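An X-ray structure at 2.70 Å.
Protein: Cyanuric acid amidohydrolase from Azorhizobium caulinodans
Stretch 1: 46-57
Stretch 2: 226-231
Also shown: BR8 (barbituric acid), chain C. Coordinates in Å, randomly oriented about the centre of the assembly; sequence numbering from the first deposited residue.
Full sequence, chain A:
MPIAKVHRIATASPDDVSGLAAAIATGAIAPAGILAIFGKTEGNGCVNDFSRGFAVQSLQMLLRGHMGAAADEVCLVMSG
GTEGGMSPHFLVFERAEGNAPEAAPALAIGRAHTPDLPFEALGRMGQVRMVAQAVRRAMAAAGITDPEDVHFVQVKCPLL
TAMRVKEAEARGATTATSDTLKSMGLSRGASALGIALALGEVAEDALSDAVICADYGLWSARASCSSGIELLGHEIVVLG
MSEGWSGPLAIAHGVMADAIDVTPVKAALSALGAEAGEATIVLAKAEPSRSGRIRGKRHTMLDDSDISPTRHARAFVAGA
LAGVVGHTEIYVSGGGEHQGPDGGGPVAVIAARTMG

Stretch 1 (46-57) CVNDFSRGFAVQ
Stretch 2, residues 226-231: SSGIEL

Stretch 1 runs from an irregular loop, C46 to D49, into a helix that spans 51-57 and continues beyond it. Stretch 2 leaves a strand at S227 and turns through G228 (phi/psi -159/152), I229 (-77/-13) and E230 (-93/6). The register is set by two CA pairs, V47 with I229 at 6.3 Å and G53 with E230 at 5.3 Å, and the contact buries 339 Å² summed over both sides.

C46 (-117/-136) points its CB away from stretch 2, but its carbonyl works for the contact: C46 O accepts from R52 NH1 at 2.9 Å and from R52 NH2 at 3.0 Å. V47 (-75/-57, chi1 t) likewise points its CB away and meets stretch 2 through its backbone, V47 O lying 3.7 Å from I229 CB. V47 O also takes weak bonds from D49 N at 3.1 Å and R52 NH2 at 3.4 Å.

D49 (-114/108, chi1 t) caps the helix start. Its OD1 accepts from S51 N at 2.8 Å, from S51 OG at 2.7 Å and, weakly, from R52 N at 3.4 Å. F50 (chi1 m, chi2 -77°) directs CB away, yet the ring end returns to place CE1 4.3 Å from I229 CD1, an apolar contact with I229 in its t,t rotamer.

R52 (-62/-56; chi1 m, chi2 t, chi3 m, chi4 -125°) is the polar centre. Its CB points toward stretch 2, and R52 NE donates to E230 OE1 at 3.1 Å with an N-H...O angle of 156°, a hydrogen bond within a salt bridge. E230 OE1 lies near the guanidinium plane, as does BR8 O2, which accepts from R52 NH1 at 2.9 Å. S227 O and G228 CA instead cover one face, with R52 CZ 3.7 Å from G228 CA. The 3.3 Å approach of R52 NH2 to I229 N joins two donors and is no hydrogen bond. R52 NH1 to D49 OD2, at 3.8 Å, is a long salt bridge by charge alone, the oxygen being well out of plane.

S227 clasps the barbituric acid through its backbone: S227 N donates to BR8 O8 at 2.6 Å, and BR8 N1 donates to S227 O at 2.8 Å.

At G53 (-63/-37) the backbone packs against the E230 side chain, with G53 CA 3.9 Å from E230 CB. Water 1 bridges here, donating to D49 O at 2.8 Å and E230 OE1 at 2.6 Å while accepting from G53 N at 3.0 Å. One turn after R52, V56 (chi1 t) brings CG2 within 4.5 Å of E230 CG (chi1 p, chi2 m, chi3 -8°).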

ATOM      1  N   CYS A  46       3.313  -4.324 -10.801  1.00 21.24           N
ATOM      2  CA  CYS A  46       1.974  -4.182 -11.351  1.00 21.44           C
ATOM      3  C   CYS A  46       1.926  -3.098 -12.422  1.00 33.57           C
ATOM      4  O   CYS A  46       2.810  -3.051 -13.297  1.00 29.32           O
ATOM      5  CB  CYS A  46       0.968  -3.921 -10.234  1.00 36.28           C
ATOM      6  SG  CYS A  46       0.956  -5.311  -9.013  1.00 33.99           S
ATOM      7  N   VAL A  47       0.916  -2.237 -12.411  1.00 27.34           N
ATOM      8  CA  VAL A  47       0.804  -1.343 -13.552  1.00 19.87           C
ATOM      9  C   VAL A  47       1.845  -0.240 -13.495  1.00 23.73           C
ATOM     10  O   VAL A  47       2.627  -0.075 -14.433  1.00 27.09           O
ATOM     11  CB  VAL A  47      -0.575  -0.711 -13.675  1.00 32.40           C
ATOM     12  CG1 VAL A  47      -0.546   0.294 -14.814  1.00 19.67           C
ATOM     13  CG2 VAL A  47      -1.628  -1.774 -13.935  1.00 21.12           C
ATOM     14  N   ASN A  48       1.835   0.527 -12.406  1.00 20.03           N
ATOM     15  CA  ASN A  48       2.755   1.652 -12.204  1.00 19.76           C
ATOM     16  C   ASN A  48       4.060   1.221 -11.566  1.00 23.59           C
ATOM     17  O   ASN A  48       4.409   1.647 -10.471  1.00 29.41           O
ATOM     18  CB  ASN A  48       2.090   2.705 -11.339  1.00 20.86           C
ATOM     19  CG  ASN A  48       1.681   2.161  -9.966  1.00 31.14           C
ATOM     20  OD1 ASN A  48       1.525   0.946  -9.769  1.00 31.19           O
ATOM     21  ND2 ASN A  48       1.443   3.064  -9.035  1.00 32.23           N
ATOM     22  N   ASP A  49       4.769   0.350 -12.261  1.00 18.80           N
ATOM     23  CA  ASP A  49       6.066  -0.108 -11.852  1.00 18.62           C
ATOM     24  C   ASP A  49       7.050   0.410 -12.869  1.00 19.12           C
ATOM     25  O   ASP A  49       7.090  -0.078 -13.989  1.00 22.90           O
ATOM     26  CB  ASP A  49       6.096  -1.632 -11.765  1.00 18.75           C
ATOM     27  CG  ASP A  49       7.480  -2.187 -11.382  1.00 40.82           C
ATOM     28  OD1 ASP A  49       8.528  -1.478 -11.525  1.00 35.74           O
ATOM     29  OD2 ASP A  49       7.510  -3.360 -10.931  1.00 33.05           O
ATOM     30  N   PHE A  50       7.858   1.386 -12.484  1.00 17.59           N
ATOM     31  CA  PHE A  50       8.806   1.960 -13.427  1.00 30.92           C
ATOM     32  C   PHE A  50      10.219   1.459 -13.177  1.00 31.90           C
ATOM     33  O   PHE A  50      11.155   1.864 -13.879  1.00 27.11           O
ATOM     34  CB  PHE A  50       8.750   3.488 -13.374  1.00 25.00           C
ATOM     35  CG  PHE A  50       7.388   4.010 -13.616  1.00 26.58           C
ATOM     36  CD1 PHE A  50       6.875   4.059 -14.917  1.00 24.39           C
ATOM     37  CD2 PHE A  50       6.568   4.364 -12.545  1.00 24.60           C
ATOM     38  CE1 PHE A  50       5.570   4.501 -15.150  1.00 23.54           C
ATOM     39  CE2 PHE A  50       5.258   4.813 -12.772  1.00 22.68           C
ATOM     40  CZ  PHE A  50       4.759   4.872 -14.064  1.00 18.00           C
ATOM     41  N   SER A  51      10.383   0.564 -12.206  1.00 17.10           N
ATOM     42  CA  SER A  51      11.695  -0.006 -12.027  1.00 16.94           C
ATOM     43  C   SER A  51      12.029  -0.855 -13.264  1.00 20.88           C
ATOM     44  O   SER A  51      13.182  -0.939 -13.665  1.00 20.64           O
ATOM     45  CB  SER A  51      11.760  -0.820 -10.743  1.00 18.54           C
ATOM     46  OG  SER A  51      11.047  -2.035 -10.867  1.00 20.09           O
ATOM     47  N   ARG A  52      11.005  -1.433 -13.894  1.00 21.62           N
ATOM     48  CA  ARG A  52      11.165  -2.268 -15.086  1.00 20.56           C
ATOM     49  C   ARG A  52      11.759  -1.454 -16.230  1.00 20.61           C
ATOM     50  O   ARG A  52      12.780  -1.824 -16.810  1.00 16.62           O
ATOM     51  CB  ARG A  52       9.818  -2.871 -15.527  1.00 15.26           C
ATOM     52  CG  ARG A  52       9.261  -3.942 -14.591  1.00 16.04           C
ATOM     53  CD  ARG A  52       7.932  -4.513 -15.054  1.00 16.31           C
ATOM     54  NE  ARG A  52       6.984  -3.454 -15.342  1.00 21.36           N
ATOM     55  CZ  ARG A  52       5.779  -3.346 -14.805  1.00 24.98           C
ATOM     56  NH1 ARG A  52       5.351  -4.256 -13.941  1.00 29.33           N
ATOM     57  NH2 ARG A  52       4.997  -2.337 -15.145  1.00 16.98           N
ATOM     58  N   GLY A  53      11.083  -0.358 -16.573  1.00 20.41           N
ATOM     59  CA  GLY A  53      11.512   0.486 -17.669  1.00 18.67           C
ATOM     60  C   GLY A  53      12.863   1.111 -17.403  1.00 21.37           C
ATOM     61  O   GLY A  53      13.699   1.221 -18.315  1.00 24.33           O
ATOM     62  N   PHE A  54      13.091   1.470 -16.145  1.00 14.46           N
ATOM     63  CA  PHE A  54      14.370   2.016 -15.703  1.00 24.41           C
ATOM     64  C   PHE A  54      15.517   1.018 -15.950  1.00 24.88           C
ATOM     65  O   PHE A  54      16.561   1.388 -16.483  1.00 29.36           O
ATOM     66  CB  PHE A  54      14.273   2.394 -14.216  1.00 15.48           C
ATOM     67  CG  PHE A  54      15.370   3.284 -13.729  1.00 15.92           C
ATOM     68  CD1 PHE A  54      16.239   3.901 -14.616  1.00 21.67           C
ATOM     69  CD2 PHE A  54      15.527   3.528 -12.385  1.00 16.87           C
ATOM     70  CE1 PHE A  54      17.255   4.739 -14.161  1.00 16.14           C
ATOM     71  CE2 PHE A  54      16.540   4.368 -11.938  1.00 20.38           C
ATOM     72  CZ  PHE A  54      17.403   4.961 -12.827  1.00 17.05           C
ATOM     73  N   ALA A  55      15.326  -0.250 -15.579  1.00 22.27           N
ATOM     74  CA  ALA A  55      16.345  -1.274 -15.838  1.00 22.20           C
ATOM     75  C   ALA A  55      16.554  -1.458 -17.348  1.00 19.80           C
ATOM     76  O   ALA A  55      17.680  -1.655 -17.806  1.00 24.29           O
ATOM     77  CB  ALA A  55      15.962  -2.589 -15.205  1.00 14.52           C
ATOM     78  N   VAL A  56      15.467  -1.420 -18.116  1.00 19.59           N
ATOM     79  CA  VAL A  56      15.550  -1.646 -19.549  1.00 13.20           C
ATOM     80  C   VAL A  56      16.401  -0.566 -20.180  1.00 24.05           C
ATOM     81  O   VAL A  56      17.360  -0.853 -20.902  1.00 23.50           O
ATOM     82  CB  VAL A  56      14.171  -1.671 -20.213  1.00 15.44           C
ATOM     83  CG1 VAL A  56      14.319  -1.613 -21.691  1.00 13.15           C
ATOM     84  CG2 VAL A  56      13.414  -2.959 -19.818  1.00 16.72           C
ATOM     85  N   GLN A  57      16.080   0.681 -19.860  1.00 24.58           N
ATOM     86  CA  GLN A  57      16.821   1.816 -20.391  1.00 13.44           C
ATOM     87  C   GLN A  57      18.279   1.684 -20.053  1.00 18.82           C
ATOM     88  O   GLN A  57      19.141   1.901 -20.888  1.00 23.03           O
ATOM     89  CB  GLN A  57      16.269   3.120 -19.831  1.00 13.71           C
ATOM     90  CG  GLN A  57      16.683   4.346 -20.586  1.00 17.26           C
ATOM     91  CD  GLN A  57      16.006   5.593 -20.059  1.00 26.40           C
ATOM     92  OE1 GLN A  57      16.182   5.979 -18.882  1.00 18.73           O
ATOM     93  NE2 GLN A  57      15.248   6.256 -20.936  1.00 32.08           N
ATOM     94  N   SER A 226       4.920 -12.371 -18.262  1.00 23.35           N
ATOM     95  CA  SER A 226       5.155 -11.223 -17.403  1.00 19.34           C
ATOM     96  C   SER A 226       4.775  -9.958 -18.174  1.00 21.49           C
ATOM     97  O   SER A 226       5.279  -9.709 -19.283  1.00 20.68           O
ATOM     98  CB  SER A 226       6.618 -11.190 -16.959  1.00 24.58           C
ATOM     99  OG  SER A 226       6.900 -10.050 -16.181  1.00 25.81           O
ATOM    100  N   SER A 227       3.855  -9.186 -17.605  1.00 19.08           N
ATOM    101  CA  SER A 227       3.301  -8.023 -18.281  1.00 18.80           C
ATOM    102  C   SER A 227       4.042  -6.763 -17.806  1.00 18.32           C
ATOM    103  O   SER A 227       4.591  -6.742 -16.718  1.00 18.65           O
ATOM    104  CB  SER A 227       1.794  -7.944 -18.016  1.00 19.35           C
ATOM    105  OG  SER A 227       1.158  -6.925 -18.769  1.00 19.17           O
ATOM    106  N   GLY A 228       4.088  -5.719 -18.622  1.00 17.87           N
ATOM    107  CA  GLY A 228       4.783  -4.519 -18.221  1.00 17.43           C
ATOM    108  C   GLY A 228       4.331  -3.293 -18.983  1.00 23.74           C
ATOM    109  O   GLY A 228       3.887  -3.375 -20.117  1.00 22.78           O
ATOM    110  N   ILE A 229       4.446  -2.138 -18.350  1.00 25.86           N
ATOM    111  CA  ILE A 229       3.994  -0.900 -18.964  1.00 27.81           C
ATOM    112  C   ILE A 229       4.973  -0.397 -20.010  1.00 26.45           C
ATOM    113  O   ILE A 229       4.634   0.479 -20.808  1.00 25.18           O
ATOM    114  CB  ILE A 229       3.773   0.200 -17.898  1.00 24.93           C
ATOM    115  CG1 ILE A 229       3.061   1.407 -18.491  1.00 20.54           C
ATOM    116  CG2 ILE A 229       5.080   0.623 -17.282  1.00 16.45           C
ATOM    117  CD1 ILE A 229       2.608   2.372 -17.412  1.00 27.77           C
ATOM    118  N   GLU A 230       6.176  -0.967 -20.025  1.00 21.63           N
ATOM    119  CA  GLU A 230       7.284  -0.389 -20.793  1.00 15.29           C
ATOM    120  C   GLU A 230       7.484  -0.919 -22.211  1.00 20.03           C
ATOM    121  O   GLU A 230       8.485  -0.598 -22.837  1.00 27.89           O
ATOM    122  CB  GLU A 230       8.601  -0.589 -20.041  1.00 15.07           C
ATOM    123  CG  GLU A 230       9.041  -2.051 -19.841  1.00 23.16           C
ATOM    124  CD  GLU A 230       8.332  -2.686 -18.636  1.00 31.54           C
ATOM    125  OE1 GLU A 230       7.654  -1.921 -17.912  1.00 35.98           O
ATOM    126  OE2 GLU A 230       8.489  -3.909 -18.370  1.00 25.93           O
ATOM    127  N   LEU A 231       6.596  -1.760 -22.720  1.00 20.51           N
ATOM    128  CA  LEU A 231       6.751  -2.176 -24.109  1.00 18.90           C
ATOM    129  C   LEU A 231       5.399  -2.261 -24.800  1.00 17.89           C
ATOM    130  O   LEU A 231       4.399  -2.488 -24.141  1.00 19.73           O
ATOM    131  CB  LEU A 231       7.481  -3.518 -24.181  1.00 22.32           C
ATOM    132  CG  LEU A 231       6.711  -4.823 -23.923  1.00 18.43           C
ATOM    133  CD1 LEU A 231       7.557  -5.984 -24.349  1.00 20.35           C
ATOM    134  CD2 LEU A 231       6.366  -4.985 -22.492  1.00 16.43           C
TER
HETATM  135  N1  BR8 C 401       4.730  -8.166 -14.302  1.00 21.67           N
HETATM  136  C2  BR8 C 401       5.746  -7.935 -13.439  1.00 23.39           C
HETATM  137  O2  BR8 C 401       6.361  -6.892 -13.544  1.00 22.38           O
HETATM  138  N3  BR8 C 401       6.057  -8.850 -12.473  1.00 31.64           N
HETATM  139  C4  BR8 C 401       5.335 -10.063 -12.332  1.00 29.46           C
HETATM  140  O4  BR8 C 401       5.639 -10.856 -11.447  1.00 35.02           O
HETATM  141  C5  BR8 C 401       4.193 -10.462 -13.269  1.00 22.87           C
HETATM  142  C6  BR8 C 401       3.974  -9.334 -14.267  1.00 18.61           C
HETATM  143  O8  BR8 C 401       3.090  -9.438 -15.087  1.00 24.37           O
HETATM  144  O   HOH W   1       8.106   0.228 -16.562  1.00 27.82           O